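Local coordinates for YcaO (Methanopyrus kandleri, PDB 6CIB), which binds a nucleotide and magnesium and probably uses ATP to install thioamides in the backbone of a ribosomally made peptide, at residues His25-Leu28 with Glu29-Val32; Arg51-Gln55 with Tyr56-Tyr60; Pro87-Ile91 with Ile92-Pro96; Thr108-Arg111 with Glu112-Glu115; Glu189-Glu192 with Leu193-Leu197. All coordinates share one frame; numbering follows the deposited sequence.

Overall arrangement
The five contacts follow in series along a single chain. Contact 1 joins helix 16-25 to helix 28-31, and contact 2 closes the hairpin of strands 45-54 and 57-64; their centres lie about 15 Å apart, and Val32 O meets Arg52 NE. Contact 3 touches contact 2 through Pro87 and Tyr56. Contacts 3 and 4, centred about 9 Å apart, form one patch where the loop before strand 113-118 runs beside the start of that strand. Contact 5, on helix 188-198, lies across the chain's centre, its own centre about 47 Å from those of contacts 3 and 4. The side chains of Leu28 and Arg52 come to about 9 and 12 Å from the ADP; contact 4 is remote.

Contact 1: residues His25-Leu28 with Glu29-Val32; sequences HREL and ERKV
Arg26 offers its carbonyl O to Lys31 NZ at 2.7 Å, the ammonium arriving from above the carbonyl plane, 35° out of it. The lysine reaches back because its chain is extended beyond CG, which carries CD and CE past the carbonyls of Arg26 and Glu27. Glu27 comes next and is the hinge: its positive phi (56°) closes helix 16-25 in a Schellman motif, while the same residue is the N-cap of the following helix. Its O takes Lys31 N at 3.0 Å, and its side chain runs alongside that of Arg30. There OE1 alone accepts two bonds, from Arg30 NH2 at 2.7 Å and from Arg30 NE at 2.9 Å. This side-on grip keeps OE1 close to the guanidinium plane, yet the carboxylate stands 85° to it, so the salt bridge is not the flat two-oxygen kind. Leu28 turns its side chain the other way, and its O receives a weak bond from Val32 N at 3.0 Å. Glu29, on the side of helix 68-85, pairs with Lys37 and Arg50. Leu28 packs on Trp22 and Ile23 of helix 16-25 and on Val80 of helix 68-85, the helix that Val32 also meets through Cys79 and Ala83.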
# COMPACT_ATOMS: atom_id res chain seq x y z
N HIS A 25 -8.72 -4.03 -23.85
CA HIS A 25 -9.99 -3.90 -24.56
C HIS A 25 -10.69 -2.58 -24.21
O HIS A 25 -11.20 -1.88 -25.10
CB HIS A 25 -10.91 -5.08 -24.26
CG HIS A 25 -12.27 -4.96 -24.87
ND1 HIS A 25 -13.40 -4.69 -24.13
CD2 HIS A 25 -12.68 -5.04 -26.16
CE1 HIS A 25 -14.45 -4.62 -24.93
NE2 HIS A 25 -14.04 -4.84 -26.17
N ARG A 26 -10.69 -2.25 -22.92
CA ARG A 26 -11.34 -1.06 -22.39
C ARG A 26 -10.52 0.23 -22.56
O ARG A 26 -10.98 1.32 -22.21
CB ARG A 26 -11.63 -1.25 -20.90
CG ARG A 26 -12.88 -2.05 -20.60
CD ARG A 26 -13.00 -2.17 -19.09
NE ARG A 26 -14.31 -2.61 -18.65
CZ ARG A 26 -15.26 -1.80 -18.17
NH1 ARG A 26 -15.06 -0.49 -18.09
NH2 ARG A 26 -16.42 -2.32 -17.79
N GLU A 27 -9.29 0.07 -23.07
CA GLU A 27 -8.38 1.19 -23.38
C GLU A 27 -8.13 2.09 -22.16
O GLU A 27 -8.02 3.32 -22.28
CB GLU A 27 -8.90 1.98 -24.59
CG GLU A 27 -9.04 1.15 -25.86
CD GLU A 27 -9.37 1.96 -27.10
OE1 GLU A 27 -9.24 3.20 -27.09
OE2 GLU A 27 -9.76 1.34 -28.12
N LEU A 28 -8.02 1.45 -20.99
CA LEU A 28 -7.93 2.16 -19.71
C LEU A 28 -6.72 3.08 -19.62
O LEU A 28 -6.84 4.21 -19.12
CB LEU A 28 -7.95 1.19 -18.52
CG LEU A 28 -9.19 0.30 -18.33
CD1 LEU A 28 -8.97 -0.63 -17.15
CD2 LEU A 28 -10.48 1.10 -18.15
N GLU A 29 -5.57 2.62 -20.12
CA GLU A 29 -4.32 3.39 -20.02
C GLU A 29 -4.38 4.70 -20.80
O GLU A 29 -4.07 5.76 -20.24
CB GLU A 29 -3.10 2.53 -20.39
CG GLU A 29 -2.85 1.44 -19.35
CD GLU A 29 -1.44 0.87 -19.36
OE1 GLU A 29 -1.19 -0.09 -20.11
OE2 GLU A 29 -0.59 1.34 -18.57
N ARG A 30 -4.84 4.61 -22.06
CA ARG A 30 -5.09 5.80 -22.88
C ARG A 30 -6.09 6.75 -22.20
O ARG A 30 -5.83 7.95 -22.10
CB ARG A 30 -5.58 5.42 -24.29
CG ARG A 30 -5.73 6.61 -25.24
CD ARG A 30 -6.44 6.27 -26.56
NE ARG A 30 -7.76 5.63 -26.40
CZ ARG A 30 -8.89 6.25 -26.06
NH1 ARG A 30 -8.92 7.56 -25.81
NH2 ARG A 30 -10.02 5.55 -25.95
N LYS A 31 -7.20 6.19 -21.70
CA LYS A 31 -8.29 6.98 -21.12
C LYS A 31 -7.88 7.73 -19.87
O LYS A 31 -8.48 8.76 -19.53
CB LYS A 31 -9.50 6.09 -20.83
CG LYS A 31 -10.34 5.78 -22.06
CD LYS A 31 -11.41 4.75 -21.75
CE LYS A 31 -12.27 4.43 -22.97
NZ LYS A 31 -12.92 3.09 -22.85
N VAL A 32 -6.84 7.21 -19.22
CA VAL A 32 -6.34 7.69 -17.94
C VAL A 32 -5.07 8.55 -18.11
O VAL A 32 -4.48 9.03 -17.13
CB VAL A 32 -6.20 6.45 -17.02
CG1 VAL A 32 -4.79 6.20 -16.50
CG2 VAL A 32 -7.29 6.44 -15.95

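Contact 2: residues Arg51-Gln55 with Tyr56-Tyr60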
# COMPACT_ATOMS: atom_id res chain seq x y z
N ARG A 51 4.48 6.96 -17.69
CA ARG A 51 4.40 8.41 -17.66
C ARG A 51 2.94 8.78 -17.97
O ARG A 51 2.40 8.39 -19.01
CB ARG A 51 5.37 9.03 -18.67
CG ARG A 51 5.47 10.55 -18.61
CD ARG A 51 6.68 11.09 -19.37
NE ARG A 51 6.60 10.85 -20.82
CZ ARG A 51 6.05 11.67 -21.70
NH1 ARG A 51 5.50 12.82 -21.32
NH2 ARG A 51 6.03 11.35 -22.99
N ARG A 52 2.33 9.51 -17.04
CA ARG A 52 0.91 9.86 -17.08
C ARG A 52 0.71 11.39 -17.06
O ARG A 52 1.37 12.08 -16.29
CB ARG A 52 0.19 9.23 -15.87
CG ARG A 52 -1.32 9.23 -15.97
CD ARG A 52 -2.00 8.85 -14.67
NE ARG A 52 -3.29 9.54 -14.59
CZ ARG A 52 -3.61 10.45 -13.68
NH1 ARG A 52 -2.78 10.78 -12.71
NH2 ARG A 52 -4.80 11.03 -13.74
N ARG A 53 -0.21 11.89 -17.89
CA ARG A 53 -0.56 13.31 -17.95
C ARG A 53 -1.96 13.55 -17.44
O ARG A 53 -2.88 12.81 -17.81
CB ARG A 53 -0.52 13.82 -19.39
CG ARG A 53 0.84 14.11 -19.96
CD ARG A 53 0.73 15.19 -21.03
NE ARG A 53 1.69 15.02 -22.12
CZ ARG A 53 3.01 15.21 -22.02
NH1 ARG A 53 3.57 15.58 -20.87
NH2 ARG A 53 3.79 15.02 -23.08
N SER A 54 -2.14 14.59 -16.63
CA SER A 54 -3.48 15.09 -16.24
C SER A 54 -3.46 16.61 -16.09
O SER A 54 -2.41 17.24 -16.27
CB SER A 54 -3.95 14.42 -14.94
OG SER A 54 -3.26 14.93 -13.81
N GLN A 55 -4.60 17.20 -15.72
CA GLN A 55 -4.65 18.63 -15.38
C GLN A 55 -3.69 18.98 -14.23
O GLN A 55 -3.35 20.14 -14.05
CB GLN A 55 -6.07 19.08 -15.04
CG GLN A 55 -6.54 18.62 -13.67
CD GLN A 55 -7.73 19.38 -13.14
OE1 GLN A 55 -8.87 19.13 -13.53
NE2 GLN A 55 -7.47 20.30 -12.21
N TYR A 56 -3.27 17.97 -13.46
CA TYR A 56 -2.39 18.17 -12.30
C TYR A 56 -0.91 18.12 -12.65
O TYR A 56 -0.06 18.41 -11.81
CB TYR A 56 -2.77 17.23 -11.15
CG TYR A 56 -4.19 17.49 -10.68
CD1 TYR A 56 -4.48 18.60 -9.87
CD2 TYR A 56 -5.24 16.66 -11.08
CE1 TYR A 56 -5.78 18.86 -9.45
CE2 TYR A 56 -6.55 16.93 -10.67
CZ TYR A 56 -6.81 18.03 -9.86
OH TYR A 56 -8.10 18.30 -9.44
N GLY A 57 -0.61 17.77 -13.90
CA GLY A 57 0.77 17.73 -14.38
C GLY A 57 1.17 16.38 -14.93
O GLY A 57 0.32 15.58 -15.33
N GLU A 58 2.47 16.14 -14.97
CA GLU A 58 3.03 14.90 -15.48
C GLU A 58 3.57 14.08 -14.32
O GLU A 58 4.29 14.62 -13.47
CB GLU A 58 4.14 15.18 -16.49
CG GLU A 58 4.57 13.97 -17.29
CD GLU A 58 5.75 14.27 -18.19
OE1 GLU A 58 5.52 14.50 -19.39
OE2 GLU A 58 6.90 14.29 -17.68
N PHE A 59 3.22 12.80 -14.29
CA PHE A 59 3.61 11.90 -13.21
C PHE A 59 4.20 10.59 -13.72
O PHE A 59 3.84 10.12 -14.81
CB PHE A 59 2.41 11.59 -12.30
CG PHE A 59 1.70 12.81 -11.77
CD1 PHE A 59 2.22 13.53 -10.69
CD2 PHE A 59 0.51 13.25 -12.36
CE1 PHE A 59 1.57 14.66 -10.21
CE2 PHE A 59 -0.15 14.38 -11.88
CZ PHE A 59 0.38 15.09 -10.80
N TYR A 60 5.12 10.03 -12.94
CA TYR A 60 5.61 8.67 -13.13
C TYR A 60 4.93 7.73 -12.14
O TYR A 60 4.86 8.01 -10.95
CB TYR A 60 7.13 8.58 -12.99
CG TYR A 60 7.88 9.20 -14.15
CD1 TYR A 60 8.10 8.47 -15.32
CD2 TYR A 60 8.37 10.51 -14.07
CE1 TYR A 60 8.78 9.04 -16.40
CE2 TYR A 60 9.06 11.08 -15.14
CZ TYR A 60 9.26 10.35 -16.29
OH TYR A 60 9.94 10.91 -17.35
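Arg51 and Arg53 converge on Glu58 across a two-residue beta hairpin, whose type I turn runs from Ser54 to Gly57. Glu58 OE1 is the shared acceptor, 2.6 Å from Arg51 NH1 and 2.7 Å from Arg53 NH1. Arg51 starts with CG anti to its backbone N and bends at chi3, which brings NH1 down over the carboxylate, 53° above its plane; its NE pairs with Glu36. The two side chains cross obliquely, with CD of Arg51 against CD of Glu58. At the turn, Gln55 lies alongside Tyr56, its CG 3.7 Å from the ring centroid in a CH-pi contact and its amide tilted only 17° from the ring. Replacing Tyr56 by an alanine would probably strip Gln55 of the face it lies on, free its amide to turn, and remove the packing on Pro87 and Pro135. Gly57 has backbone angles at which a CB would be jammed against the preceding carbonyl. On the face with Arg52 and Phe59, Arg52 is directed to Glu86, and Ser54 OG, also bonded to Glu86, sits at the Phe59 ring edge. That hydroxyl further accepts Tyr56 N at 3.1 Å, with an N-H...O angle of 153°.

Contact 3: residues Pro87-Ile91 with Ile92-Pro96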
# COMPACT_ATOMS: atom_id res chain seq x y z
N PRO A 87 -9.60 15.04 -7.45
CA PRO A 87 -10.80 15.69 -6.92
C PRO A 87 -11.96 15.70 -7.90
O PRO A 87 -11.78 16.01 -9.08
CB PRO A 87 -10.33 17.11 -6.63
CG PRO A 87 -8.90 16.94 -6.28
CD PRO A 87 -8.39 15.84 -7.16
N ARG A 88 -13.14 15.33 -7.40
CA ARG A 88 -14.31 15.22 -8.24
C ARG A 88 -15.47 15.91 -7.53
O ARG A 88 -15.94 15.45 -6.49
CB ARG A 88 -14.62 13.75 -8.52
CG ARG A 88 -14.72 13.41 -10.00
CD ARG A 88 -15.17 11.98 -10.19
NE ARG A 88 -14.21 11.03 -9.63
CZ ARG A 88 -14.52 9.83 -9.16
NH1 ARG A 88 -15.77 9.39 -9.16
NH2 ARG A 88 -13.55 9.05 -8.68
N GLU A 89 -15.89 17.03 -8.12
CA GLU A 89 -16.96 17.87 -7.57
C GLU A 89 -18.30 17.14 -7.53
O GLU A 89 -19.13 17.40 -6.66
CB GLU A 89 -17.05 19.19 -8.36
CG GLU A 89 -17.80 20.32 -7.68
CD GLU A 89 -17.20 20.80 -6.36
OE1 GLU A 89 -15.96 20.90 -6.22
OE2 GLU A 89 -18.00 21.10 -5.46
N GLU A 90 -18.47 16.20 -8.47
CA GLU A 90 -19.60 15.27 -8.54
C GLU A 90 -20.01 14.67 -7.20
O GLU A 90 -21.21 14.59 -6.89
CB GLU A 90 -19.27 14.12 -9.50
CG GLU A 90 -19.20 14.48 -10.97
CD GLU A 90 -20.56 14.45 -11.65
OE1 GLU A 90 -20.85 13.45 -12.35
OE2 GLU A 90 -21.34 15.41 -11.47
N ILE A 91 -19.02 14.25 -6.41
CA ILE A 91 -19.26 13.50 -5.17
C ILE A 91 -18.92 14.30 -3.91
O ILE A 91 -18.94 13.74 -2.81
CB ILE A 91 -18.56 12.11 -5.17
CG1 ILE A 91 -17.02 12.26 -5.28
CG2 ILE A 91 -19.16 11.21 -6.25
CD1 ILE A 91 -16.23 11.00 -5.01
N ILE A 92 -18.60 15.58 -4.06
CA ILE A 92 -18.34 16.45 -2.91
C ILE A 92 -19.66 16.99 -2.37
O ILE A 92 -20.54 17.40 -3.14
CB ILE A 92 -17.33 17.59 -3.24
CG1 ILE A 92 -15.93 17.01 -3.48
CG2 ILE A 92 -17.25 18.61 -2.11
CD1 ILE A 92 -14.98 17.91 -4.25
N GLU A 93 -19.80 16.96 -1.04
CA GLU A 93 -20.94 17.57 -0.35
C GLU A 93 -20.47 18.63 0.62
O GLU A 93 -19.45 18.47 1.30
CB GLU A 93 -21.77 16.51 0.37
CG GLU A 93 -22.73 15.77 -0.54
CD GLU A 93 -23.46 14.65 0.17
OE1 GLU A 93 -24.18 14.92 1.16
OE2 GLU A 93 -23.33 13.48 -0.27
N ARG A 94 -21.22 19.73 0.68
CA ARG A 94 -20.80 20.88 1.49
C ARG A 94 -21.61 21.12 2.75
O ARG A 94 -21.06 21.57 3.76
CB ARG A 94 -20.68 22.14 0.63
CG ARG A 94 -19.31 22.23 0.00
CD ARG A 94 -19.17 23.39 -0.96
NE ARG A 94 -17.86 23.34 -1.62
CZ ARG A 94 -17.60 22.64 -2.72
NH1 ARG A 94 -18.57 21.95 -3.32
NH2 ARG A 94 -16.38 22.65 -3.24
N GLY A 95 -22.91 20.82 2.69
CA GLY A 95 -23.76 20.89 3.87
C GLY A 95 -24.28 19.51 4.22
O GLY A 95 -25.48 19.27 4.09
N PRO A 96 -23.39 18.59 4.66
CA PRO A 96 -23.86 17.22 4.83
C PRO A 96 -24.63 16.98 6.13
O PRO A 96 -24.35 17.61 7.16
CB PRO A 96 -22.57 16.40 4.81
CG PRO A 96 -21.52 17.33 5.31
CD PRO A 96 -22.00 18.74 5.14
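Glu89 and Arg94 carry the charged part of this contact, their side chains crossing at about a right angle while the carboxylate and guanidinium lie nearly coplanar, 19° apart. Glu89 OE2 meets the guanidinium edge and is modelled 2.4 Å from Arg94 NH1, a very short separation whose exact value is doubtful. Two weak bonds from NH2 accompany it, one to OE2 and one to OE1, the latter at 3.5 Å. The glutamate bends at chi2 (62°), which folds its carboxylate back over Ile92 toward the arginine, whereas Arg94 is extended from CG to NE. Arg94 NE is turned to a second acid, Glu112, so the guanidinium is held between two carboxylates and its rotation is probably restricted.

The backbone bond is that of a 3-10 turn. Residues 89-91 form a 3-10 segment in the loop between helix 68-85 and strand 113-118, and Ile92 N bonds to Glu89 O at 3.2 Å, the donor standing 70° out of the carbonyl plane. Beyond the turn the chain extends, and the backbone of Glu93 pairs with Trp113, bringing the loop alongside the first residue of that strand.

Van der Waals packing is supplied mainly by Ile92, whose branch lies against oxygens: CG1 is 3.4 Å from Arg88 O, and CD1 reaches the same oxygen as well as Glu89 OE1 at 3.7 Å. CG1 lies beside the backbone N, the choice that carries this branch back over the turn. Apolar packing sets Ile91 and Ile92 on Phe133, and Ile91 also on Val114, while the guanidinium of Arg88 turns to the carbonyls of Leu337 and Ala84.

Contact 4: residues Thr108-Arg111 with Glu112-Glu115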
# COMPACT_ATOMS: atom_id res chain seq x y z
N THR A 108 -10.36 24.15 12.53
CA THR A 108 -11.72 24.52 12.14
C THR A 108 -12.38 23.36 11.39
O THR A 108 -11.70 22.50 10.82
CB THR A 108 -11.74 25.83 11.30
OG1 THR A 108 -13.08 26.14 10.92
CG2 THR A 108 -10.86 25.72 10.04
N GLU A 109 -13.72 23.34 11.40
CA GLU A 109 -14.53 22.37 10.67
C GLU A 109 -14.25 22.42 9.15
O GLU A 109 -14.39 23.49 8.54
CB GLU A 109 -16.02 22.65 10.95
CG GLU A 109 -17.01 21.81 10.16
CD GLU A 109 -17.34 20.48 10.80
OE1 GLU A 109 -16.51 19.92 11.56
OE2 GLU A 109 -18.45 19.97 10.53
N PRO A 110 -13.85 21.28 8.54
CA PRO A 110 -13.67 21.22 7.07
C PRO A 110 -14.96 21.47 6.30
O PRO A 110 -16.05 21.19 6.80
CB PRO A 110 -13.16 19.79 6.82
CG PRO A 110 -13.33 19.05 8.10
CD PRO A 110 -13.38 20.05 9.20
N ARG A 111 -14.82 21.99 5.08
CA ARG A 111 -15.96 22.48 4.30
C ARG A 111 -16.44 21.48 3.23
O ARG A 111 -17.63 21.46 2.89
CB ARG A 111 -15.61 23.83 3.66
CG ARG A 111 -16.81 24.69 3.32
CD ARG A 111 -16.50 25.65 2.19
NE ARG A 111 -17.73 26.12 1.55
CZ ARG A 111 -17.84 26.47 0.27
NH1 ARG A 111 -16.80 26.41 -0.56
NH2 ARG A 111 -19.02 26.87 -0.19
N GLU A 112 -15.51 20.68 2.72
CA GLU A 112 -15.78 19.70 1.66
C GLU A 112 -15.72 18.28 2.22
O GLU A 112 -14.75 17.90 2.87
CB GLU A 112 -14.77 19.84 0.52
CG GLU A 112 -14.98 21.02 -0.41
CD GLU A 112 -14.53 22.35 0.18
OE1 GLU A 112 -13.44 22.40 0.80
OE2 GLU A 112 -15.26 23.34 0.02
N TRP A 113 -16.76 17.51 1.93
CA TRP A 113 -16.91 16.15 2.43
C TRP A 113 -17.25 15.20 1.30
O TRP A 113 -17.79 15.62 0.27
CB TRP A 113 -18.02 16.07 3.48
CG TRP A 113 -17.84 16.99 4.64
CD1 TRP A 113 -18.21 18.30 4.71
CD2 TRP A 113 -17.23 16.68 5.90
NE1 TRP A 113 -17.88 18.83 5.93
CE2 TRP A 113 -17.28 17.85 6.69
CE3 TRP A 113 -16.65 15.52 6.44
CZ2 TRP A 113 -16.77 17.91 7.99
CZ3 TRP A 113 -16.15 15.57 7.74
CH2 TRP A 113 -16.21 16.76 8.50
N VAL A 114 -16.93 13.92 1.51
CA VAL A 114 -17.41 12.82 0.67
C VAL A 114 -18.03 11.74 1.57
O VAL A 114 -17.47 11.39 2.61
CB VAL A 114 -16.29 12.20 -0.21
CG1 VAL A 114 -16.89 11.30 -1.28
CG2 VAL A 114 -15.45 13.27 -0.89
N GLU A 115 -19.19 11.23 1.15
CA GLU A 115 -19.90 10.19 1.88
C GLU A 115 -19.21 8.83 1.75
O GLU A 115 -19.03 8.32 0.65
CB GLU A 115 -21.34 10.10 1.39
CG GLU A 115 -22.30 9.38 2.34
CD GLU A 115 -23.60 9.00 1.66
OE1 GLU A 115 -24.12 9.79 0.85
OE2 GLU A 115 -24.12 7.89 1.93
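The entry into strand 113-118 of the five-stranded antiparallel sheet is where Pro110 meets Trp113. Pro110 CG lies 3.6 Å from Trp113 CZ2 and 3.7 Å from CH2, and CB sits over one face of the indole, offset toward its rim. Trp113 has CG anti to its carbonyl carbon (chi1 -57°), which swings the indole back along the incoming chain; NE1 then comes 3.1 Å from Pro110 O. Glu109 crosses the tryptophan at about a right angle, its OE2 3.7 Å from CZ2 and the carboxylate 59° from the ring plane. This carboxylate is paired chiefly with Lys100, so its approach to the indole is a packing contact. Arg111 and Glu112 form a long salt bridge, NH1 to OE2 at 3.5 Å, with guanidinium and carboxylate planes 83° apart. Arg111 CD is slightly nearer that oxygen, at 3.4 Å, consistent with a loose pairing. The stronger partner of Glu112 is Arg94, whose NE lies close to Arg111 NH1; OE2, within reach of both, is likely to offset the like charges. Trp113 is a buried aromatic opening strand 113-118, covered by Pro96 and Thr102 of the loops and by Tyr126 and Pro128 of strand 124-128.

Contact 5: residues Glu189-Glu192 with Leu193-Leu197; sequences ELEE and LRRSL
Glu191 sets its CG opposite the backbone N (chi1 176°) and then bends at chi2 (59°), while Arg194 bends at chi3, and these turns lay the two side chains next to each other, pointing the same way. The motif is an i to i+3 and i to i+4 salt-bridge network on helix 188-198, since Arg195 joins from one residue further along. Arg194 grips the acid side-on with two nitrogens, one to each oxygen: NE to OE1 at 3.1 Å, almost straight at 174°, and NH1 to OE2 at 2.8 Å. Both oxygens lie near the guanidinium plane. Arg194 NH2 also pairs with Glu198 and bonds to Val204 O. Arg195, extended from CG to NE, brings NE to OE2 at 2.8 Å from the anti side, whereas NH1 of Arg194 uses the syn side. A leucine in place of Glu191 would probably leave these two guanidinium groups without their shared counter-charge and Arg195 freer to swing. Glu192 is directed to Arg199. Leu190 and Leu193 instead pack on helix 241-260, through Val245 and Leu246, so the charged network lies on a different flank of the helix. Over one face of the Arg195 guanidinium lies Glu191 CG, 3.7 Å from Arg195 NE.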
# COMPACT_ATOMS: atom_id res chain seq x y z
N GLU A 189 11.42 -21.01 -2.67
CA GLU A 189 11.29 -19.98 -3.72
C GLU A 189 11.44 -18.54 -3.22
O GLU A 189 12.02 -17.70 -3.92
CB GLU A 189 9.97 -20.16 -4.48
CG GLU A 189 9.99 -21.33 -5.46
CD GLU A 189 8.70 -21.46 -6.26
OE1 GLU A 189 7.90 -20.50 -6.30
OE2 GLU A 189 8.48 -22.54 -6.86
N LEU A 190 10.95 -18.25 -2.02
CA LEU A 190 11.09 -16.91 -1.45
C LEU A 190 12.53 -16.59 -1.10
O LEU A 190 13.00 -15.48 -1.37
CB LEU A 190 10.16 -16.69 -0.25
CG LEU A 190 8.67 -16.52 -0.59
CD1 LEU A 190 7.84 -16.68 0.67
CD2 LEU A 190 8.38 -15.18 -1.26
N GLU A 191 13.23 -17.57 -0.53
CA GLU A 191 14.67 -17.43 -0.24
C GLU A 191 15.50 -17.26 -1.52
O GLU A 191 16.43 -16.46 -1.54
CB GLU A 191 15.18 -18.61 0.62
CG GLU A 191 16.69 -18.65 0.91
CD GLU A 191 17.26 -17.42 1.63
OE1 GLU A 191 16.51 -16.62 2.23
OE2 GLU A 191 18.51 -17.27 1.60
N GLU A 192 15.14 -17.98 -2.58
CA GLU A 192 15.84 -17.85 -3.85
C GLU A 192 15.62 -16.48 -4.49
O GLU A 192 16.57 -15.88 -5.03
CB GLU A 192 15.49 -19.00 -4.82
CG GLU A 192 16.45 -19.15 -6.00
CD GLU A 192 17.92 -18.88 -5.65
OE1 GLU A 192 18.50 -19.64 -4.83
OE2 GLU A 192 18.50 -17.90 -6.19
N LEU A 193 14.39 -15.97 -4.41
CA LEU A 193 14.09 -14.61 -4.86
C LEU A 193 14.90 -13.55 -4.09
O LEU A 193 15.52 -12.68 -4.71
CB LEU A 193 12.58 -14.31 -4.80
CG LEU A 193 12.08 -12.89 -5.09
CD1 LEU A 193 12.59 -12.34 -6.42
CD2 LEU A 193 10.56 -12.84 -5.03
N ARG A 194 14.90 -13.63 -2.76
CA ARG A 194 15.70 -12.75 -1.91
C ARG A 194 17.19 -12.77 -2.31
O ARG A 194 17.79 -11.71 -2.50
CB ARG A 194 15.53 -13.08 -0.43
CG ARG A 194 16.13 -12.05 0.52
CD ARG A 194 16.40 -12.62 1.90
NE ARG A 194 17.38 -13.71 1.89
CZ ARG A 194 18.71 -13.57 1.78
NH1 ARG A 194 19.48 -14.64 1.78
NH2 ARG A 194 19.26 -12.36 1.65
N ARG A 195 17.76 -13.97 -2.46
CA ARG A 195 19.15 -14.15 -2.93
C ARG A 195 19.36 -13.56 -4.31
O ARG A 195 20.40 -12.93 -4.57
CB ARG A 195 19.54 -15.63 -2.96
CG ARG A 195 19.81 -16.24 -1.60
CD ARG A 195 20.05 -17.74 -1.73
NE ARG A 195 20.08 -18.39 -0.42
CZ ARG A 195 20.35 -19.68 -0.21
NH1 ARG A 195 20.60 -20.50 -1.22
NH2 ARG A 195 20.35 -20.15 1.03
N SER A 196 18.38 -13.75 -5.19
CA SER A 196 18.46 -13.27 -6.56
C SER A 196 18.45 -11.74 -6.62
O SER A 196 19.22 -11.12 -7.37
CB SER A 196 17.35 -13.88 -7.41
OG SER A 196 17.63 -13.72 -8.78
N LEU A 197 17.58 -11.12 -5.81
CA LEU A 197 17.57 -9.66 -5.66
C LEU A 197 18.82 -9.13 -4.97
O LEU A 197 19.28 -8.04 -5.31
CB LEU A 197 16.31 -9.16 -4.95
CG LEU A 197 15.03 -9.12 -5.79
CD1 LEU A 197 13.84 -8.77 -4.91
CD2 LEU A 197 15.13 -8.14 -6.96